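Local coordinates for CobC (Shigella flexneri 2a, PDB 6NRU), which catalyses removal of the phosphate from adenosylcobalamin 5'-phosphate and from alpha-ribazole 5'-phosphate in the assembly of vitamin B12's nucleotide loop, at residues H11-A16 with P29-G34. Residues are numbered along the deposited sequence; the frame is centred on the assembly and turned at random.
Sequences HGETQA and PLTARG. With SO4 (sulfate ion), chain M; SO4 (sulfate ion), chain N.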
loop_
_atom_site.group_PDB
_atom_site.type_symbol
_atom_site.label_atom_id
_atom_site.label_comp_id
_atom_site.label_asym_id
_atom_site.label_seq_id
_atom_site.Cartn_x
_atom_site.Cartn_y
_atom_site.Cartn_z
ATOM N N HIS A 11 5.058 -0.423 3.047
ATOM C CA HIS A 11 6.197 0.257 3.645
ATOM C C HIS A 11 6.336 -0.105 5.124
ATOM O O HIS A 11 5.372 -0.480 5.797
ATOM C CB HIS A 11 6.053 1.770 3.494
ATOM C CG HIS A 11 4.879 2.338 4.226
ATOM N ND1 HIS A 11 4.899 2.597 5.581
ATOM C CD2 HIS A 11 3.647 2.695 3.795
ATOM C CE1 HIS A 11 3.730 3.089 5.950
ATOM N NE2 HIS A 11 2.953 3.158 4.885
ATOM N N GLY A 12 7.559 0.022 5.628
ATOM C CA GLY A 12 7.860 -0.345 6.993
ATOM C C GLY A 12 7.217 0.584 8.008
ATOM O O GLY A 12 6.503 1.535 7.683
ATOM N N GLU A 13 7.487 0.288 9.279
ATOM C CA GLU A 13 6.932 1.072 10.375
ATOM C C GLU A 13 7.377 2.526 10.279
ATOM O O GLU A 13 8.499 2.825 9.861
ATOM C CB GLU A 13 7.360 0.479 11.719
ATOM C CG GLU A 13 6.742 1.160 12.930
ATOM C CD GLU A 13 7.453 0.815 14.228
ATOM O OE1 GLU A 13 8.646 1.154 14.370
ATOM O OE2 GLU A 13 6.812 0.201 15.107
ATOM N N THR A 14 6.483 3.435 10.660
ATOM C CA THR A 14 6.756 4.863 10.648
ATOM C C THR A 14 6.436 5.450 12.017
ATOM O O THR A 14 5.812 4.807 12.868
ATOM C CB THR A 14 5.953 5.582 9.556
ATOM O OG1 THR A 14 4.552 5.429 9.811
ATOM C CG2 THR A 14 6.271 5.004 8.187
ATOM N N GLN A 15 6.892 6.684 12.233
ATOM C CA GLN A 15 6.679 7.331 13.523
ATOM C C GLN A 15 5.202 7.573 13.790
ATOM O O GLN A 15 4.758 7.493 14.941
ATOM C CB GLN A 15 7.453 8.649 13.589
ATOM C CG GLN A 15 7.447 9.299 14.962
ATOM C CD GLN A 15 8.081 8.419 16.021
ATOM O OE1 GLN A 15 9.174 7.887 15.827
ATOM N NE2 GLN A 15 7.395 8.258 17.149
ATOM N N ALA A 16 4.428 7.873 12.745
ATOM C CA ALA A 16 2.990 8.042 12.920
ATOM C C ALA A 16 2.345 6.755 13.420
ATOM O O ALA A 16 1.427 6.794 14.248
ATOM C CB ALA A 16 2.348 8.496 11.608
ATOM N N PRO A 29 8.508 9.883 8.849
ATOM C CA PRO A 29 9.706 9.101 8.541
ATOM C C PRO A 29 9.589 7.650 8.984
ATOM O O PRO A 29 8.823 7.297 9.881
ATOM C CB PRO A 29 10.801 9.821 9.333
ATOM C CG PRO A 29 10.077 10.353 10.526
ATOM C CD PRO A 29 8.690 10.722 10.049
ATOM N N LEU A 30 10.382 6.807 8.330
ATOM C CA LEU A 30 10.517 5.420 8.752
ATOM C C LEU A 30 11.268 5.345 10.077
ATOM O O LEU A 30 12.244 6.070 10.298
ATOM C CB LEU A 30 11.260 4.614 7.684
ATOM C CG LEU A 30 10.516 3.581 6.835
ATOM C CD1 LEU A 30 9.272 4.186 6.214
ATOM C CD2 LEU A 30 11.436 3.035 5.750
ATOM N N THR A 31 10.802 4.465 10.965
ATOM C CA THR A 31 11.500 4.177 12.208
ATOM C C THR A 31 12.541 3.089 11.976
ATOM O O THR A 31 12.381 2.223 11.115
ATOM C CB THR A 31 10.533 3.714 13.301
ATOM O OG1 THR A 31 10.129 2.364 13.051
ATOM C CG2 THR A 31 9.310 4.601 13.351
ATOM N N ALA A 32 13.598 3.122 12.797
ATOM C CA ALA A 32 14.676 2.136 12.713
ATOM C C ALA A 32 14.149 0.714 12.543
ATOM O O ALA A 32 14.790 -0.114 11.885
ATOM C CB ALA A 32 15.562 2.233 13.959
ATOM N N ARG A 33 12.975 0.422 13.106
ATOM C CA ARG A 33 12.337 -0.866 12.861
ATOM C C ARG A 33 11.875 -0.986 11.413
ATOM O O ARG A 33 11.985 -2.059 10.809
ATOM C CB ARG A 33 11.164 -1.057 13.820
ATOM C CG ARG A 33 10.469 -2.404 13.701
ATOM C CD ARG A 33 9.420 -2.562 14.789
ATOM N NE ARG A 33 8.518 -3.679 14.531
ATOM C CZ ARG A 33 7.357 -3.860 15.153
ATOM N NH1 ARG A 33 6.955 -2.994 16.076
ATOM N NH2 ARG A 33 6.597 -4.905 14.852
ATOM N N GLY A 34 11.356 0.104 10.841
ATOM C CA GLY A 34 10.949 0.082 9.445
ATOM C C GLY A 34 12.109 -0.059 8.479
ATOM O O GLY A 34 11.964 -0.680 7.422
HETATM S S SO4 M . 9.604 -6.780 12.594
HETATM O O1 SO4 M . 8.903 -6.781 11.313
HETATM O O2 SO4 M . 8.863 -5.962 13.548
HETATM O O3 SO4 M . 9.698 -8.145 13.101
HETATM O O4 SO4 M . 10.947 -6.230 12.425
HETATM S S SO4 N . -0.438 3.268 7.724
HETATM O O1 SO4 N . -1.745 3.581 7.154
HETATM O O2 SO4 N . -0.353 3.817 9.074
HETATM O O3 SO4 N . -0.260 1.821 7.773
HETATM O O4 SO4 N . 0.612 3.853 6.893
#
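E13 and T31 meet through both backbone and side chain. T31 N donates to E13 O at 3.0 Å, nearly straight at the hydrogen but from above the carbonyl plane. Q15 N donates to P29 O, 3.1 Å away and almost in line with that C=O; the two bonds flank T14 and L30 as a single antiparallel bridge, a non-hydrogen-bonded pair. With CG anti to the backbone N (chi1 -175°) and the chain extended, the E13 carboxylate reaches the start of helix 32-44. There OE1 takes a hydrogen bond from T31 OG1, modelled too short for its length to be trusted, while OE2 forms a 3.3 Å salt bridge with R33 NH1, the carboxylate and guanidinium planes turned 71° apart; R33 NE and, weakly, NH2 hold O2 of another sulfate. T31 OG1, between backbone N and carbonyl carbon (chi1 75°), also N-caps the helix, accepting weakly from G34 N, and CG2 packs on T14 C at 3.3 Å. H11 and G12 complete, with R10, the R-H-G motif of the histidine phosphatase superfamily, in which H11 is very probably the residue phosphorylated during catalysis. Its ND1 donates to G12 O (2.8 Å), on a lone pair, a bond that fixes the ring's rotation and turns NE2 toward a sulfate, to whose O4, near the ring plane, it gives a weak hydrogen bond (3.2 Å). The backbones pack closely where two glycines face each other, G12 CA and G34 CA 4.0 Å apart.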